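Local coordinates for protein Phospholipase/Carboxylesterase (Dyadobacter fermentans, PDB 4H0C) that probably hydrolyses carboxylic ester or protein-palmitoyl thioester bonds, as an alpha/beta-hydrolase of the phospholipase/carboxylesterase family, at residues A[61-73]-A[130-142]. Numbering follows the deposited sequence.
Sequences SWYPYSFMAPVQQ and AFTGGLIGQELAI
Gly137 N donates to Phe67 O over 2.8 Å, somewhat bent at the hydrogen (138°), with the donor tilted 17° from the carbonyl plane. This bond ties two parts of the alpha/beta-hydrolase fold: loop 61-73, ahead of helix 77-94, and segment 130-142, which carries the end of strand 127-131 of the central sheet into a loop. Phe67 and Met68 are the inner residues of a type I turn closed by Ala69 N on Ser66 O; Ser66 OG accepts from Met68 N, forming an ST turn. Next along, Gln138 N reaches Ala69 O only weakly, at 3.2 Å, while water 1 accepts from both Val71 N and Glu139 N. With CG set between its own backbone N and carbonyl carbon (chi1 85°), the Phe67 ring presents its edge to Leu135 O, 3.3 Å from Phe67 CE1, and Met68 CG lies over one face, 3.5 Å above the plane. An alanine in place of Phe67 would probably leave Leu135 O without this aromatic edge and open a gap beside Gly134 and Met68 CG. Tyr63, whose OH hydrogen-bonds a citric acid molecule probably taken up from the crystallisation liquor, lies near a putative Ser108-His194-Asp162 triad, consistent with a place by the active site. Ile136 CD1 meets the Tyr63 ring obliquely, 3.9 Å from Tyr63 CE2. The extended Gln138 side chain crosses the Pro70 ring, Gln138 OE1 3.4 Å from Pro70 CD, and its NE2 donates almost straight to the syn side of Glu139 OE2.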
loop_
_atom_site.group_PDB
_atom_site.type_symbol
_atom_site.label_atom_id
_atom_site.label_comp_id
_atom_site.label_asym_id
_atom_site.label_seq_id
_atom_site.Cartn_x
_atom_site.Cartn_y
_atom_site.Cartn_z
ATOM N N SER A 61 4.271 -8.955 10.508
ATOM C CA SER A 61 3.391 -7.850 10.845
ATOM C C SER A 61 4.147 -6.535 10.799
ATOM O O SER A 61 5.172 -6.373 11.485
ATOM C CB SER A 61 2.769 -8.072 12.237
ATOM O OG SER A 61 1.955 -6.961 12.616
ATOM N N TRP A 62 3.638 -5.596 9.989
ATOM C CA TRP A 62 4.276 -4.266 9.837
ATOM C C TRP A 62 4.381 -3.463 11.107
ATOM O O TRP A 62 5.372 -2.764 11.321
ATOM C CB TRP A 62 3.626 -3.465 8.703
ATOM C CG TRP A 62 3.729 -4.205 7.390
ATOM C CD1 TRP A 62 2.698 -4.740 6.611
ATOM C CD2 TRP A 62 4.962 -4.504 6.659
ATOM N NE1 TRP A 62 3.206 -5.340 5.484
ATOM C CE2 TRP A 62 4.568 -5.252 5.463
ATOM C CE3 TRP A 62 6.308 -4.265 6.897
ATOM C CZ2 TRP A 62 5.515 -5.710 4.531
ATOM C CZ3 TRP A 62 7.245 -4.716 5.966
ATOM C CH2 TRP A 62 6.852 -5.432 4.809
ATOM N N TYR A 63 3.370 -3.557 11.959
ATOM C CA TYR A 63 3.364 -2.815 13.232
ATOM C C TYR A 63 2.378 -3.552 14.150
ATOM O O TYR A 63 1.434 -4.194 13.653
ATOM C CB TYR A 63 2.971 -1.318 12.997
ATOM C CG TYR A 63 1.793 -1.136 12.062
ATOM C CD1 TYR A 63 0.475 -1.301 12.529
ATOM C CD2 TYR A 63 1.977 -0.860 10.703
ATOM C CE1 TYR A 63 -0.613 -1.177 11.668
ATOM C CE2 TYR A 63 0.902 -0.698 9.857
ATOM C CZ TYR A 63 -0.385 -0.889 10.336
ATOM O OH TYR A 63 -1.448 -0.777 9.494
ATOM N N PRO A 64 2.586 -3.478 15.481
ATOM C CA PRO A 64 1.918 -4.428 16.403
ATOM C C PRO A 64 0.419 -4.270 16.678
ATOM O O PRO A 64 -0.238 -5.251 17.021
ATOM C CB PRO A 64 2.691 -4.246 17.714
ATOM C CG PRO A 64 3.258 -2.853 17.616
ATOM C CD PRO A 64 3.637 -2.702 16.163
ATOM N N TYR A 65 -0.097 -3.052 16.545
ATOM C CA TYR A 65 -1.451 -2.715 16.966
ATOM C C TYR A 65 -2.296 -2.217 15.813
ATOM O O TYR A 65 -1.790 -2.086 14.685
ATOM C CB TYR A 65 -1.361 -1.666 18.081
ATOM C CG TYR A 65 -0.530 -2.151 19.252
ATOM C CD1 TYR A 65 -0.866 -3.344 19.919
ATOM C CD2 TYR A 65 0.580 -1.440 19.694
ATOM C CE1 TYR A 65 -0.122 -3.801 20.996
ATOM C CE2 TYR A 65 1.322 -1.891 20.780
ATOM C CZ TYR A 65 0.970 -3.070 21.413
ATOM O OH TYR A 65 1.719 -3.511 22.475
ATOM N N SER A 66 -3.580 -1.936 16.084
ATOM C CA SER A 66 -4.449 -1.297 15.085
ATOM C C SER A 66 -3.733 -0.122 14.436
ATOM O O SER A 66 -3.016 0.630 15.116
ATOM C CB SER A 66 -5.724 -0.775 15.740
ATOM O OG SER A 66 -6.450 0.048 14.843
ATOM N N PHE A 67 -3.957 0.055 13.135
ATOM C CA PHE A 67 -3.454 1.232 12.429
ATOM C C PHE A 67 -3.947 2.535 13.051
ATOM O O PHE A 67 -3.311 3.575 12.884
ATOM C CB PHE A 67 -3.746 1.160 10.914
ATOM C CG PHE A 67 -5.113 1.661 10.497
ATOM C CD1 PHE A 67 -5.227 2.756 9.639
ATOM C CD2 PHE A 67 -6.282 1.001 10.899
ATOM C CE1 PHE A 67 -6.477 3.206 9.224
ATOM C CE2 PHE A 67 -7.531 1.440 10.480
ATOM C CZ PHE A 67 -7.629 2.556 9.658
HETATM N N MSE A 68 -5.061 2.465 13.783
HETATM C CA MSE A 68 -5.580 3.636 14.479
HETATM C C MSE A 68 -5.254 3.752 15.979
HETATM O O MSE A 68 -5.815 4.601 16.674
HETATM C CB MSE A 68 -7.060 3.793 14.197
HETATM C CG MSE A 68 -7.206 4.350 12.768
HETATM SE SE MSE A 68 -8.986 4.678 12.349
HETATM C CE MSE A 68 -9.664 3.025 13.044
ATOM N N ALA A 69 -4.351 2.909 16.467
ATOM C CA ALA A 69 -3.765 3.136 17.784
ATOM C C ALA A 69 -2.975 4.465 17.786
ATOM O O ALA A 69 -2.474 4.905 16.728
ATOM C CB ALA A 69 -2.833 1.991 18.168
ATOM N N PRO A 70 -2.835 5.104 18.967
ATOM C CA PRO A 70 -1.869 6.232 19.057
ATOM C C PRO A 70 -0.573 5.838 18.409
ATOM O O PRO A 70 0.013 4.809 18.757
ATOM C CB PRO A 70 -1.672 6.416 20.556
ATOM C CG PRO A 70 -2.980 5.944 21.140
ATOM C CD PRO A 70 -3.476 4.814 20.268
ATOM N N VAL A 71 -0.132 6.642 17.454
ATOM C CA VAL A 71 0.912 6.191 16.544
ATOM C C VAL A 71 2.208 5.807 17.274
ATOM O O VAL A 71 2.919 4.866 16.854
ATOM C CB VAL A 71 1.141 7.176 15.391
ATOM C CG1 VAL A 71 1.771 8.482 15.894
ATOM C CG2 VAL A 71 1.990 6.511 14.315
ATOM N N GLN A 72 2.508 6.509 18.369
ATOM C CA GLN A 72 3.723 6.176 19.125
ATOM C C GLN A 72 3.741 4.719 19.619
ATOM O O GLN A 72 4.821 4.144 19.800
ATOM C CB GLN A 72 4.010 7.188 20.245
ATOM C CG GLN A 72 4.481 8.552 19.726
ATOM C CD GLN A 72 5.633 8.467 18.704
ATOM O OE1 GLN A 72 6.655 7.802 18.942
ATOM N NE2 GLN A 72 5.472 9.149 17.563
ATOM N N GLN A 73 2.563 4.120 19.810
ATOM C CA GLN A 73 2.473 2.717 20.258
ATOM C C GLN A 73 2.853 1.746 19.154
ATOM O O GLN A 73 3.162 0.587 19.429
ATOM C CB GLN A 73 1.088 2.397 20.843
ATOM C CG GLN A 73 0.842 3.116 22.164
ATOM C CD GLN A 73 -0.595 3.033 22.617
ATOM O OE1 GLN A 73 -1.413 2.344 22.010
ATOM N NE2 GLN A 73 -0.916 3.752 23.701
ATOM N N ALA A 130 -5.095 0.366 -2.750
ATOM C CA ALA A 130 -5.221 0.152 -1.313
ATOM C C ALA A 130 -6.503 -0.599 -1.005
ATOM O O ALA A 130 -7.578 0.005 -0.797
ATOM C CB ALA A 130 -5.168 1.480 -0.567
ATOM N N PHE A 131 -6.412 -1.932 -1.021
ATOM C CA PHE A 131 -7.569 -2.783 -0.700
ATOM C C PHE A 131 -7.785 -2.779 0.806
ATOM O O PHE A 131 -7.014 -3.389 1.550
ATOM C CB PHE A 131 -7.358 -4.241 -1.146
ATOM C CG PHE A 131 -7.239 -4.443 -2.638
ATOM C CD1 PHE A 131 -8.281 -4.107 -3.503
ATOM C CD2 PHE A 131 -6.085 -5.040 -3.176
ATOM C CE1 PHE A 131 -8.166 -4.339 -4.873
ATOM C CE2 PHE A 131 -5.972 -5.283 -4.534
ATOM C CZ PHE A 131 -7.013 -4.923 -5.396
ATOM N N THR A 132 -8.859 -2.121 1.240
ATOM C CA THR A 132 -9.261 -2.056 2.663
ATOM C C THR A 132 -8.174 -1.488 3.574
ATOM O O THR A 132 -7.593 -2.191 4.427
ATOM C CB THR A 132 -9.781 -3.402 3.171
ATOM O OG1 THR A 132 -10.715 -3.919 2.209
ATOM C CG2 THR A 132 -10.513 -3.242 4.558
ATOM N N GLY A 133 -7.893 -0.209 3.390
ATOM C CA GLY A 133 -6.918 0.460 4.225
ATOM C C GLY A 133 -7.174 1.952 4.319
ATOM O O GLY A 133 -7.985 2.516 3.573
ATOM N N GLY A 134 -6.463 2.581 5.243
ATOM C CA GLY A 134 -6.514 4.023 5.444
ATOM C C GLY A 134 -5.178 4.548 5.951
ATOM O O GLY A 134 -4.282 3.780 6.332
ATOM N N LEU A 135 -5.055 5.870 5.986
ATOM C CA LEU A 135 -3.864 6.501 6.549
ATOM C C LEU A 135 -3.770 6.192 8.062
ATOM O O LEU A 135 -4.777 5.930 8.712
ATOM C CB LEU A 135 -3.902 7.996 6.283
ATOM C CG LEU A 135 -3.735 8.453 4.811
ATOM C CD1 LEU A 135 -4.062 9.937 4.732
ATOM C CD2 LEU A 135 -2.351 8.153 4.240
ATOM N N ILE A 136 -2.560 6.241 8.603
ATOM C CA ILE A 136 -2.250 5.610 9.887
ATOM C C ILE A 136 -2.231 6.614 11.039
ATOM O O ILE A 136 -1.690 7.701 10.892
ATOM C CB ILE A 136 -0.893 4.834 9.790
ATOM C CG1 ILE A 136 -1.014 3.621 8.834
ATOM C CG2 ILE A 136 -0.385 4.388 11.160
ATOM C CD1 ILE A 136 0.292 2.899 8.557
ATOM N N GLY A 137 -2.823 6.235 12.181
ATOM C CA GLY A 137 -2.689 6.981 13.442
ATOM C C GLY A 137 -4.029 7.254 14.076
ATOM O O GLY A 137 -5.002 7.461 13.362
ATOM N N GLN A 138 -4.090 7.294 15.408
ATOM C CA GLN A 138 -5.325 7.675 16.079
ATOM C C GLN A 138 -5.748 9.070 15.611
ATOM O O GLN A 138 -6.932 9.299 15.310
ATOM C CB GLN A 138 -5.151 7.644 17.586
ATOM C CG GLN A 138 -6.476 7.829 18.317
ATOM C CD GLN A 138 -6.345 7.594 19.795
ATOM O OE1 GLN A 138 -6.477 6.476 20.264
ATOM N NE2 GLN A 138 -6.053 8.643 20.531
ATOM N N GLU A 139 -4.784 9.992 15.578
ATOM C CA GLU A 139 -4.976 11.329 15.008
ATOM C C GLU A 139 -4.229 11.350 13.681
ATOM O O GLU A 139 -3.127 10.831 13.607
ATOM C CB GLU A 139 -4.385 12.403 15.937
ATOM C CG GLU A 139 -5.211 12.684 17.186
ATOM C CD GLU A 139 -5.041 11.633 18.270
ATOM O OE1 GLU A 139 -3.949 11.024 18.349
ATOM O OE2 GLU A 139 -6.001 11.420 19.048
ATOM N N LEU A 140 -4.818 11.908 12.627
ATOM C CA LEU A 140 -4.049 12.127 11.404
ATOM C C LEU A 140 -3.043 13.229 11.669
ATOM O O LEU A 140 -3.395 14.278 12.202
ATOM C CB LEU A 140 -4.953 12.515 10.250
ATOM C CG LEU A 140 -6.001 11.453 9.874
ATOM C CD1 LEU A 140 -7.185 12.077 9.149
ATOM C CD2 LEU A 140 -5.362 10.343 9.061
ATOM N N ALA A 141 -1.787 12.977 11.316
ATOM C CA ALA A 141 -0.738 13.965 11.466
ATOM C C ALA A 141 -0.406 14.512 10.074
ATOM O O ALA A 141 0.481 13.987 9.389
ATOM C CB ALA A 141 0.492 13.331 12.110
ATOM N N ILE A 142 -1.122 15.562 9.653
ATOM C CA ILE A 142 -1.020 16.062 8.277
ATOM C C ILE A 142 0.386 16.555 7.969
ATOM O O ILE A 142 0.812 16.569 6.791
ATOM C CB ILE A 142 -2.051 17.199 7.976
ATOM C CG1 ILE A 142 -3.448 16.797 8.425
ATOM C CG2 ILE A 142 -2.061 17.573 6.490
ATOM C CD1 ILE A 142 -3.973 15.559 7.745
HETATM O O HOH W 1 -1.832 8.902 16.528
#